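Long-range contacts in inner membrane protein (Salmonella typhimurium LT2, PDB 2QJV), which is a nickel-binding member of the KduI/IolB family of cupins and probably acts as a sugar isomerase, perhaps on glucuronate: residues M76-E80 and H190-P194; T160-T165 and A232-D238. The protein carries 2 engineered substitutions. All coordinates share one frame. Where two conformers were deposited one is given. Residue numbers count along the deposited sequence, not the author numbering.

Contact 1 (M76-E80 and H190-P194); sequences MSPFE and HRFNP. With SO4 (sulfate ion), chain J.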
loop_
_atom_site.group_PDB
_atom_site.type_symbol
_atom_site.label_atom_id
_atom_site.label_comp_id
_atom_site.label_asym_id
_atom_site.label_seq_id
_atom_site.Cartn_x
_atom_site.Cartn_y
_atom_site.Cartn_z
HETATM N N MSE A 76 -30.881 4.957 -27.328
HETATM C CA MSE A 76 -30.751 6.057 -26.383
HETATM C C MSE A 76 -30.155 5.580 -25.055
HETATM O O MSE A 76 -29.955 6.375 -24.147
HETATM C CB MSE A 76 -32.106 6.724 -26.205
HETATM C CG MSE A 76 -32.694 7.220 -27.554
HETATM SE SE MSE A 76 -31.509 8.454 -28.529
HETATM C CE MSE A 76 -31.618 9.903 -27.323
ATOM N N SER A 77 -29.847 4.283 -24.986
ATOM C CA SER A 77 -29.193 3.641 -23.865
ATOM C C SER A 77 -28.487 2.364 -24.353
ATOM O O SER A 77 -29.041 1.622 -25.177
ATOM C CB SER A 77 -30.177 3.243 -22.775
ATOM O OG SER A 77 -29.512 2.434 -21.799
ATOM N N PRO A 78 -27.304 2.059 -23.820
ATOM C CA PRO A 78 -26.692 0.760 -24.212
ATOM C C PRO A 78 -27.586 -0.470 -23.827
ATOM O O PRO A 78 -27.583 -1.480 -24.518
ATOM C CB PRO A 78 -25.325 0.794 -23.479
ATOM C CG PRO A 78 -25.563 1.678 -22.312
ATOM C CD PRO A 78 -26.433 2.780 -22.858
ATOM N N PHE A 79 -28.446 -0.292 -22.824
ATOM C CA PHE A 79 -29.317 -1.340 -22.292
ATOM C C PHE A 79 -30.544 -1.697 -23.170
ATOM O O PHE A 79 -31.366 -2.529 -22.790
ATOM C CB PHE A 79 -29.672 -1.014 -20.825
ATOM C CG PHE A 79 -28.480 -1.174 -19.923
ATOM C CD1 PHE A 79 -28.015 -2.459 -19.615
ATOM C CD2 PHE A 79 -27.772 -0.072 -19.460
ATOM C CE1 PHE A 79 -26.864 -2.642 -18.842
ATOM C CE2 PHE A 79 -26.626 -0.242 -18.675
ATOM C CZ PHE A 79 -26.183 -1.530 -18.370
ATOM N N GLU A 80 -30.634 -1.083 -24.348
ATOM C CA GLU A 80 -31.621 -1.476 -25.351
ATOM C C GLU A 80 -31.210 -2.827 -25.974
ATOM O O GLU A 80 -32.057 -3.481 -26.577
ATOM C CB GLU A 80 -31.804 -0.413 -26.432
ATOM C CG GLU A 80 -32.533 0.815 -25.902
ATOM C CD GLU A 80 -32.849 1.859 -26.962
ATOM O OE1 GLU A 80 -33.099 1.482 -28.117
ATOM O OE2 GLU A 80 -32.883 3.059 -26.622
ATOM N N HIS A 190 -17.469 0.215 -18.182
ATOM C CA HIS A 190 -18.634 -0.411 -17.566
ATOM C C HIS A 190 -19.853 0.488 -17.363
ATOM O O HIS A 190 -19.733 1.684 -17.042
ATOM C CB HIS A 190 -18.292 -0.976 -16.183
ATOM C CG HIS A 190 -17.425 -2.200 -16.212
ATOM N ND1 HIS A 190 -17.947 -3.478 -16.167
ATOM C CD2 HIS A 190 -16.078 -2.338 -16.229
ATOM C CE1 HIS A 190 -16.949 -4.349 -16.161
ATOM N NE2 HIS A 190 -15.803 -3.683 -16.180
ATOM N N ARG A 191 -21.011 -0.135 -17.539
ATOM C CA ARG A 191 -22.326 0.492 -17.340
ATOM C C ARG A 191 -23.232 -0.486 -16.586
ATOM O O ARG A 191 -23.089 -1.725 -16.713
ATOM C CB ARG A 191 -22.947 0.928 -18.676
ATOM C CG ARG A 191 -22.081 1.890 -19.498
ATOM C CD ARG A 191 -22.076 3.334 -18.976
ATOM N NE ARG A 191 -23.045 4.145 -19.691
ATOM C CZ ARG A 191 -24.308 4.336 -19.371
ATOM N NH1 ARG A 191 -24.845 3.824 -18.291
ATOM N NH2 ARG A 191 -25.046 5.069 -20.165
ATOM N N PHE A 192 -24.169 0.082 -15.807
ATOM C CA PHE A 192 -25.125 -0.669 -14.986
ATOM C C PHE A 192 -26.558 -0.199 -15.144
ATOM O O PHE A 192 -26.826 0.988 -15.425
ATOM C CB PHE A 192 -24.722 -0.630 -13.494
ATOM C CG PHE A 192 -23.393 -1.216 -13.254
ATOM C CD1 PHE A 192 -23.247 -2.599 -13.050
ATOM C CD2 PHE A 192 -22.253 -0.422 -13.331
ATOM C CE1 PHE A 192 -21.990 -3.142 -12.940
ATOM C CE2 PHE A 192 -20.995 -0.981 -13.248
ATOM C CZ PHE A 192 -20.864 -2.322 -13.019
ATOM N N ASN A 193 -27.456 -1.179 -15.038
ATOM C CA ASN A 193 -28.885 -0.987 -15.041
ATOM C C ASN A 193 -29.522 -1.833 -13.927
ATOM O O ASN A 193 -29.467 -3.079 -13.969
ATOM C CB ASN A 193 -29.520 -1.292 -16.415
ATOM C CG ASN A 193 -30.972 -0.895 -16.468
ATOM O OD1 ASN A 193 -31.354 0.142 -15.958
ATOM N ND2 ASN A 193 -31.796 -1.741 -17.061
ATOM N N PRO A 194 -30.121 -1.174 -12.904
ATOM C CA PRO A 194 -30.219 0.287 -12.666
ATOM C C PRO A 194 -28.830 0.927 -12.480
ATOM O O PRO A 194 -27.876 0.223 -12.167
ATOM C CB PRO A 194 -31.131 0.405 -11.428
ATOM C CG PRO A 194 -31.812 -0.914 -11.330
ATOM C CD PRO A 194 -30.894 -1.934 -11.917
HETATM S S SO4 J . -27.359 6.421 -16.839
HETATM O O1 SO4 J . -26.933 5.011 -16.724
HETATM O O2 SO4 J . -26.723 7.305 -15.871
HETATM O O3 SO4 J . -28.783 6.530 -16.468
HETATM O O4 SO4 J . -27.177 6.851 -18.231
#

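Contact 2 (T160-T165 and A232-D238); sequences TNAGAT and ATIAGYD. Engineered in segment 160-165: A162 (natural residue Glu), A164 (natural residue Asp).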
loop_
_atom_site.group_PDB
_atom_site.type_symbol
_atom_site.label_atom_id
_atom_site.label_comp_id
_atom_site.label_asym_id
_atom_site.label_seq_id
_atom_site.Cartn_x
_atom_site.Cartn_y
_atom_site.Cartn_z
ATOM N N THR A 160 -23.861 -8.664 -19.701
ATOM C CA THR A 160 -23.831 -9.701 -18.689
ATOM C C THR A 160 -24.991 -9.447 -17.724
ATOM O O THR A 160 -24.976 -8.498 -16.963
ATOM C CB THR A 160 -22.460 -9.773 -17.959
ATOM O OG1 THR A 160 -21.391 -9.759 -18.922
ATOM C CG2 THR A 160 -22.361 -11.072 -17.048
ATOM N N ASN A 161 -25.971 -10.327 -17.737
ATOM C CA ASN A 161 -27.124 -10.171 -16.827
ATOM C C ASN A 161 -26.749 -10.443 -15.372
ATOM O O ASN A 161 -25.799 -11.200 -15.088
ATOM C CB ASN A 161 -28.299 -10.998 -17.334
ATOM C CG ASN A 161 -28.829 -10.476 -18.669
ATOM O OD1 ASN A 161 -28.510 -9.354 -19.113
ATOM N ND2 ASN A 161 -29.639 -11.271 -19.297
ATOM N N ALA A 162 -27.437 -9.733 -14.471
ATOM C CA ALA A 162 -27.157 -9.767 -13.028
ATOM C C ALA A 162 -27.073 -11.213 -12.530
ATOM O O ALA A 162 -28.005 -12.000 -12.743
ATOM C CB ALA A 162 -28.215 -8.977 -12.245
ATOM N N GLY A 163 -25.942 -11.498 -11.873
ATOM C CA GLY A 163 -25.632 -12.822 -11.344
ATOM C C GLY A 163 -24.484 -13.483 -12.103
ATOM O O GLY A 163 -23.483 -13.929 -11.464
ATOM N N ALA A 164 -24.577 -13.416 -13.452
ATOM C CA ALA A 164 -23.661 -14.101 -14.354
ATOM C C ALA A 164 -22.228 -13.568 -14.274
ATOM O O ALA A 164 -21.953 -12.405 -13.902
ATOM C CB ALA A 164 -24.165 -14.013 -15.819
ATOM N N THR A 165 -21.314 -14.438 -14.695
ATOM C CA THR A 165 -19.882 -14.144 -14.777
ATOM C C THR A 165 -19.476 -14.055 -16.262
ATOM O O THR A 165 -19.863 -14.913 -17.042
ATOM C CB THR A 165 -19.042 -15.242 -14.080
ATOM O OG1 THR A 165 -19.705 -15.686 -12.896
ATOM C CG2 THR A 165 -17.619 -14.722 -13.763
ATOM N N ALA A 232 -17.462 -10.419 -12.287
ATOM C CA ALA A 232 -18.543 -11.016 -11.488
ATOM C C ALA A 232 -19.624 -9.956 -11.236
ATOM O O ALA A 232 -19.385 -8.941 -10.580
ATOM C CB ALA A 232 -18.038 -11.638 -10.160
ATOM N N THR A 233 -20.807 -10.189 -11.781
ATOM C CA THR A 233 -21.933 -9.286 -11.587
ATOM C C THR A 233 -22.703 -9.642 -10.286
ATOM O O THR A 233 -22.604 -10.737 -9.746
ATOM C CB THR A 233 -22.906 -9.239 -12.840
ATOM O OG1 THR A 233 -23.582 -10.470 -12.955
ATOM C CG2 THR A 233 -22.161 -8.921 -14.146
ATOM N N ILE A 234 -23.516 -8.679 -9.854
ATOM C CA ILE A 234 -24.250 -8.647 -8.607
ATOM C C ILE A 234 -25.757 -8.667 -8.857
ATOM O O ILE A 234 -26.249 -7.912 -9.704
ATOM C CB ILE A 234 -23.828 -7.301 -7.861
ATOM C CG1 ILE A 234 -22.322 -7.341 -7.505
ATOM C CG2 ILE A 234 -24.652 -6.996 -6.656
ATOM C CD1 ILE A 234 -21.907 -8.453 -6.604
ATOM N N ALA A 235 -26.468 -9.541 -8.150
ATOM C CA ALA A 235 -27.934 -9.645 -8.224
ATOM C C ALA A 235 -28.601 -8.252 -8.201
ATOM O O ALA A 235 -28.305 -7.415 -7.337
ATOM C CB ALA A 235 -28.490 -10.525 -7.109
ATOM N N GLY A 236 -29.515 -8.025 -9.145
ATOM C CA GLY A 236 -30.218 -6.747 -9.264
ATOM C C GLY A 236 -29.623 -5.755 -10.232
ATOM O O GLY A 236 -30.324 -4.860 -10.707
ATOM N N TYR A 237 -28.343 -5.919 -10.569
ATOM C CA TYR A 237 -27.644 -4.998 -11.469
ATOM C C TYR A 237 -27.066 -5.636 -12.719
ATOM O O TYR A 237 -26.021 -6.300 -12.693
ATOM C CB TYR A 237 -26.543 -4.252 -10.720
ATOM C CG TYR A 237 -27.106 -3.412 -9.605
ATOM C CD1 TYR A 237 -27.854 -2.265 -9.890
ATOM C CD2 TYR A 237 -26.889 -3.741 -8.267
ATOM C CE1 TYR A 237 -28.370 -1.488 -8.882
ATOM C CE2 TYR A 237 -27.447 -2.951 -7.232
ATOM C CZ TYR A 237 -28.176 -1.849 -7.559
ATOM O OH TYR A 237 -28.695 -1.066 -6.545
ATOM N N ASP A 238 -27.790 -5.424 -13.812
ATOM C CA ASP A 238 -27.332 -5.837 -15.138
ATOM C C ASP A 238 -26.088 -4.993 -15.525
ATOM O O ASP A 238 -25.940 -3.812 -15.153
ATOM C CB ASP A 238 -28.426 -5.714 -16.205
ATOM C CG ASP A 238 -29.535 -6.720 -16.063
ATOM O OD1 ASP A 238 -29.359 -7.832 -15.517
ATOM O OD2 ASP A 238 -30.618 -6.359 -16.521
#

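Contact 1 (M76-E80 and H190-P194)
A sulfate ion, probably carried over from the crystallisation liquor, sits against an arginine of this contact: R191 NH1 donates to O1 of the sulfate at 2.9 Å. The site illustrates how the two beta domains of a bicupin, the duplicated barrel of the KduI/IolB family, can be joined: the loop bearing 76-80 belongs to the N-terminal half, while 190-193 is the end of strand 181-193 in a C-terminal sheet. The loop presents its side chains through a short 3-10 turn. S77 OG accepts from F79 N at 3.1 Å, an ST turn, and S77 O receives E80 N at 3.2 Å, so that P78 and F79 both point at the strand. P78 CG lies over one face of the R191 guanidinium, and P78 CD comes within 3.8 Å of R191 NH2. That charge has further partners: E104, in the N-terminal sheet, forms a salt bridge with NE, and N218 accepts from NH1. F79 buries the largest area of any residue here. The edge of its ring meets backbone oxygen, CZ lying 3.5 Å from R191 O, and both P78 and F79 also touch Y240 on the adjoining strand. Over the ring face stands N193, whose CB makes a CH-pi contact 3.5 Å from the F79 centroid and only 5° off the ring normal.

Contact 2 (T160-T165 and A232-D238)
The hydroxyl of T233 and the carboxylate of D238 hold the 160-165 loop by its backbone. T233 OG1 donates to O of A164 (engineered; natural Asp) at 2.7 Å, and T233 N reaches the same oxygen at 3.3 Å; OG1 in turn accepts a weak bond from G163 N at 2.8 Å. Further along, D238 OD1 receives N of A162 (engineered; natural Glu) at 2.9 Å. Within the loop, A164 N returns to N161 O at 3.0 Å, closing a tight turn in which G163 has a phi of 111°, where a CB would be jammed against the preceding carbonyl oxygen. These are two connections of a cupin beta-barrel, each leading from one sheet to the other; at one end T165 and A232 form an antiparallel non-hydrogen-bonded pair, CA to CA 4.7 Å. The 234-237 connection is a type II turn. Against it rests the A162 methyl, with CB 3.4 Å from I234 O. T160 CG2 packs on T233 CG2 at 3.6 Å.

In the fold
The contacts share no segment but are joined through neighbouring strands, 181-193 of contact 1 and 238-246, which begins at D238 of contact 2; N193 O faces D238 N at 2.9 Å, a probable hydrogen bond. Both are largely buried, but their surroundings differ. Contact 1, between the two halves of the chain, depends on side-chain surfaces, the F79 ring and P78 set against the strand face that carries R191 and N193. Contact 2, within one barrel, relies on hydrogen bonds to loop backbone, made by the side chains of T233 and D238 and by one backbone amide. It also borders a second subunit, where T165 OG1 bonds A235 N of that subunit and the reverse pair forms too; contact 1 reaches that subunit through P194, packed on its W262.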